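Local coordinates for ABC transporter periplasmic substrate-binding protein (Desulfovibrio alaskensis, PDB 5MY5) that probably captures tungstate in the periplasm with high selectivity and delivers it to an ABC transporter for uptake into the cell, at residues H148-E151 with K152-K156; Q174-L177 with R178-N181. The protein carries 2 engineered substitutions. All blocks are in the same frame, centred on the assembly; numbering follows the deposited sequence.

Interaction 1: residues H148-E151 with K152-K156; sequences HKME and KSLWK
E151 and W155, one turn apart in helix 146-155, join through their side chains: W155 NE1 donates to E151 OE2 at 2.9 Å. The helix is the crossover of a beta-alpha-beta unit between parallel strands 138-140 and 169-171. The bond is bent, 131° at the hydrogen, and meets the anti lone pair of OE2, with the carboxylate almost perpendicular to the indole (88°). A turn earlier, K152 lays its chain over one face of the H148 imidazole. CE sits 3.6 Å from the ring centroid as a CH-pi contact, brought there by the bend at chi3 (-80°). On another flank the M150 methyl CE meets L154 CD2 at 3.5 Å, and both side chains reach M191 of strand 189-193. The second shell fixes the polar ends: S140 OG bonds E151 OE1, Y169 OH shares OE2 with the indole, and the backbone N of N144 bonds H148 ND1. F138 packs edge-to-face with W155, tying the indole to the strand before the helix. The carbonyl of M150 serves two donors, L154 N at 3.1 Å and S153 OG at 2.7 Å, the hydroxyl lying in the carbonyl plane on a lone pair.

Interaction 2: residues Q174-L177 with R178-N181; sequences QGML and RTIN
T179 has its OG1 beside its own backbone N (chi1 -67°), which turns the hydroxyl back to the G175 carbonyl, while N181, with CG also beside its backbone N and chi2 -67°, folds its amide back over L177 O. Both are i to i+4 contacts in the first turns of helix 176-186, whose N-cap is G175. G175 O accepts twice from T179: the backbone N comes in the carbonyl plane at 3.0 Å, and OG1 stands above that plane at 2.8 Å. L177 O is likewise shared, by N181 N at 3.0 Å and by N181 ND2 at 2.9 Å, the latter well out of the carbonyl plane. Between these pairs, I180 N gives M176 O a nearly straight bond of 2.9 Å. M176 bends at chi2 and chi3 and places its CE 3.9 Å from T179 CG2, with I180 CG1 slightly farther away. Ahead of the helix, the Q174 amide crosses the R178 chain at a slant, NE2 3.7 Å from CG, its plane 23° from the guanidinium plane. T172 OG1 bonds both T179 OG1 and Q174 N, and R141 NE bonds Q174 O, so the loop entering the helix is held through both the N and the O of Q174. I180 and M176 also pack on T196 of helix 194-203. Two carbonyls of the opening turns thus carry side-chain bonds besides their helical ones, binding T179 and N181 closely to the backbone one turn back.

In the fold
Interaction 1 comes first along the chain, in helix 146-155, and interaction 2 follows at the start of helix 176-186; strand 169-171 lies between the two helices. Their centres are 16 Å apart and their nearest atoms about 7 Å, without touching. Both belong to the PBP-superfamily fold and reach the same part of the mixed sheet: residues 148-156 and 174-181 each send side chains onto strand 189-193, which pairs with strand 138-140. The two helices are therefore joined through shared strands and connecting loops, building one alpha/beta region of what is probably a periplasmic binding protein for tungstate.

Interaction 1: residues H148-E151 with K152-K156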
loop_
_atom_site.group_PDB
_atom_site.type_symbol
_atom_site.label_atom_id
_atom_site.label_comp_id
_atom_site.label_asym_id
_atom_site.label_seq_id
_atom_site.Cartn_x
_atom_site.Cartn_y
_atom_site.Cartn_z
ATOM N N HIS A 148 -0.807 -6.616 -7.535
ATOM C CA HIS A 148 -1.549 -7.369 -8.536
ATOM C C HIS A 148 -2.981 -7.661 -8.108
ATOM O O HIS A 148 -3.948 -7.395 -8.824
ATOM C CB HIS A 148 -0.868 -8.713 -8.799
ATOM C CG HIS A 148 -1.483 -9.451 -9.924
ATOM N ND1 HIS A 148 -1.374 -10.831 -10.005
ATOM C CD2 HIS A 148 -2.267 -9.064 -10.969
ATOM C CE1 HIS A 148 -1.991 -11.241 -11.094
ATOM N NE2 HIS A 148 -2.561 -10.193 -11.697
ATOM N N LYS A 149 -3.141 -8.042 -6.843
ATOM C CA LYS A 149 -4.438 -8.248 -6.280
ATOM C C LYS A 149 -5.341 -6.975 -6.298
ATOM O O LYS A 149 -6.536 -7.052 -6.624
ATOM C CB LYS A 149 -4.263 -8.810 -4.874
ATOM C CG LYS A 149 -3.902 -10.293 -4.891
ATOM C CD LYS A 149 -3.396 -10.743 -3.522
ATOM C CE LYS A 149 -2.866 -12.160 -3.596
ATOM N NZ LYS A 149 -2.235 -12.484 -2.288
ATOM N N MET A 150 -4.765 -5.812 -5.948
ATOM C CA MET A 150 -5.443 -4.580 -6.039
ATOM C C MET A 150 -5.887 -4.260 -7.466
ATOM O O MET A 150 -7.070 -3.956 -7.705
ATOM C CB MET A 150 -4.521 -3.497 -5.509
ATOM C CG MET A 150 -4.965 -2.064 -5.556
ATOM S SD MET A 150 -6.575 -1.807 -4.801
ATOM C CE MET A 150 -6.801 -0.260 -5.569
ATOM N N GLU A 151 -4.981 -4.477 -8.426
ATOM C CA GLU A 151 -5.319 -4.230 -9.834
ATOM C C GLU A 151 -6.455 -5.138 -10.283
ATOM O O GLU A 151 -7.434 -4.673 -10.917
ATOM C CB GLU A 151 -4.093 -4.363 -10.711
ATOM C CG GLU A 151 -4.305 -4.230 -12.233
ATOM C CD GLU A 151 -4.184 -5.522 -13.000
ATOM O OE1 GLU A 151 -3.313 -6.338 -12.603
ATOM O OE2 GLU A 151 -4.923 -5.660 -13.993
ATOM N N LYS A 152 -6.369 -6.425 -9.913
ATOM C CA LYS A 152 -7.444 -7.329 -10.317
ATOM C C LYS A 152 -8.755 -6.867 -9.724
ATOM O O LYS A 152 -9.797 -6.962 -10.393
ATOM C CB LYS A 152 -7.201 -8.730 -9.830
ATOM C CG LYS A 152 -6.181 -9.397 -10.704
ATOM C CD LYS A 152 -5.976 -10.908 -10.461
ATOM C CE LYS A 152 -5.086 -11.169 -9.277
ATOM N NZ LYS A 152 -4.977 -12.637 -8.951
ATOM N N SER A 153 -8.745 -6.387 -8.490
ATOM C CA SER A 153 -9.953 -5.951 -7.814
ATOM C C SER A 153 -10.609 -4.799 -8.555
ATOM O O SER A 153 -11.822 -4.662 -8.478
ATOM C CB SER A 153 -9.721 -5.580 -6.328
ATOM O OG SER A 153 -9.182 -4.272 -6.112
ATOM N N LEU A 154 -9.820 -3.924 -9.194
ATOM C CA LEU A 154 -10.354 -2.770 -9.930
ATOM C C LEU A 154 -11.189 -3.172 -11.119
ATOM O O LEU A 154 -12.284 -2.584 -11.402
ATOM C CB LEU A 154 -9.254 -1.879 -10.461
ATOM C CG LEU A 154 -8.290 -1.261 -9.421
ATOM C CD1 LEU A 154 -7.307 -0.309 -10.028
ATOM C CD2 LEU A 154 -9.020 -0.576 -8.290
ATOM N N TRP A 155 -10.738 -4.195 -11.834
ATOM C CA TRP A 155 -11.469 -4.656 -12.973
ATOM C C TRP A 155 -12.789 -5.221 -12.579
ATOM O O TRP A 155 -13.696 -5.206 -13.391
ATOM C CB TRP A 155 -10.670 -5.696 -13.786
ATOM C CG TRP A 155 -9.514 -5.127 -14.463
ATOM C CD1 TRP A 155 -8.135 -5.177 -14.039
ATOM C CD2 TRP A 155 -9.465 -4.331 -15.697
ATOM N NE1 TRP A 155 -7.401 -4.505 -14.902
ATOM C CE2 TRP A 155 -8.145 -3.971 -15.946
ATOM C CE3 TRP A 155 -10.452 -3.915 -16.613
ATOM C CZ2 TRP A 155 -7.750 -3.242 -17.079
ATOM C CZ3 TRP A 155 -10.107 -3.232 -17.674
ATOM C CH2 TRP A 155 -8.782 -2.837 -17.947
ATOM N N LYS A 156 -12.874 -5.792 -11.384
ATOM C CA LYS A 156 -14.128 -6.385 -10.913
ATOM C C LYS A 156 -15.272 -5.396 -10.813
ATOM O O LYS A 156 -16.417 -5.830 -10.784
ATOM C CB LYS A 156 -13.931 -7.088 -9.563
ATOM C CG LYS A 156 -13.172 -8.382 -9.668
ATOM C CD LYS A 156 -14.089 -9.584 -9.864
ATOM C CE LYS A 156 -13.328 -10.877 -9.618
ATOM N NZ LYS A 156 -13.277 -11.204 -8.164
#

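Interaction 2: residues Q174-L177 with R178-N181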
loop_
_atom_site.group_PDB
_atom_site.type_symbol
_atom_site.label_atom_id
_atom_site.label_comp_id
_atom_site.label_asym_id
_atom_site.label_seq_id
_atom_site.Cartn_x
_atom_site.Cartn_y
_atom_site.Cartn_z
ATOM N N GLN A 174 6.353 -9.760 -13.285
ATOM C CA GLN A 174 7.523 -9.067 -12.689
ATOM C C GLN A 174 7.123 -8.039 -11.675
ATOM O O GLN A 174 5.933 -7.777 -11.501
ATOM C CB GLN A 174 8.356 -8.427 -13.772
ATOM C CG GLN A 174 8.935 -9.394 -14.786
ATOM C CD GLN A 174 9.682 -8.700 -15.909
ATOM O OE1 GLN A 174 9.100 -8.194 -16.879
ATOM N NE2 GLN A 174 11.030 -8.682 -15.806
ATOM N N GLY A 175 8.094 -7.466 -10.942
ATOM C CA GLY A 175 7.857 -6.439 -10.015
ATOM C C GLY A 175 7.462 -5.109 -10.602
ATOM O O GLY A 175 7.297 -4.913 -11.816
ATOM N N MET A 176 7.276 -4.177 -9.691
ATOM C CA MET A 176 6.645 -2.915 -10.084
ATOM C C MET A 176 7.476 -2.116 -11.059
ATOM O O MET A 176 6.951 -1.623 -12.118
ATOM C CB MET A 176 6.227 -2.064 -8.892
ATOM C CG MET A 176 5.228 -1.005 -9.185
ATOM S SD MET A 176 3.585 -1.628 -9.538
ATOM C CE MET A 176 3.602 -1.500 -11.335
ATOM N N LEU A 177 8.773 -1.907 -10.787
ATOM C CA LEU A 177 9.574 -1.129 -11.703
ATOM C C LEU A 177 9.685 -1.741 -13.077
ATOM O O LEU A 177 9.516 -1.070 -14.135
ATOM C CB LEU A 177 10.986 -0.899 -11.088
ATOM C CG LEU A 177 11.073 0.190 -10.039
ATOM C CD1 LEU A 177 12.481 0.142 -9.430
ATOM C CD2 LEU A 177 10.781 1.582 -10.653
ATOM N N ARG A 178 9.842 -3.032 -13.149
ATOM C CA ARG A 178 9.904 -3.718 -14.419
ATOM C C ARG A 178 8.569 -3.530 -15.217
ATOM O O ARG A 178 8.570 -3.382 -16.443
ATOM C CB ARG A 178 10.167 -5.173 -14.265
ATOM C CG ARG A 178 11.617 -5.537 -13.858
ATOM C CD ARG A 178 12.614 -5.203 -14.969
ATOM N NE ARG A 178 13.876 -5.859 -14.651
ATOM C CZ ARG A 178 14.999 -5.872 -15.383
ATOM N NH1 ARG A 178 15.103 -5.151 -16.479
ATOM N NH2 ARG A 178 16.041 -6.576 -14.951
ATOM N N THR A 179 7.490 -3.597 -14.513
ATOM C CA THR A 179 6.174 -3.548 -15.154
ATOM C C THR A 179 5.972 -2.156 -15.669
ATOM O O THR A 179 5.407 -1.981 -16.769
ATOM C CB THR A 179 5.143 -3.972 -14.114
ATOM O OG1 THR A 179 5.343 -5.363 -13.785
ATOM C CG2 THR A 179 3.700 -3.756 -14.547
ATOM N N ILE A 180 6.383 -1.142 -14.910
ATOM C CA ILE A 180 6.342 0.236 -15.400
ATOM C C ILE A 180 7.116 0.346 -16.682
ATOM O O ILE A 180 6.655 0.983 -17.658
ATOM C CB ILE A 180 6.862 1.192 -14.354
ATOM C CG1 ILE A 180 5.827 1.394 -13.274
ATOM C CG2 ILE A 180 7.175 2.566 -14.999
ATOM C CD1 ILE A 180 6.324 2.217 -12.060
ATOM N N ASN A 181 8.345 -0.165 -16.704
ATOM C CA ASN A 181 9.191 -0.177 -17.896
ATOM C C ASN A 181 8.602 -0.882 -19.101
ATOM O O ASN A 181 8.667 -0.337 -20.196
ATOM C CB ASN A 181 10.620 -0.570 -17.566
ATOM C CG ASN A 181 11.344 0.611 -16.836
ATOM O OD1 ASN A 181 11.563 1.638 -17.471
ATOM N ND2 ASN A 181 11.490 0.546 -15.578
#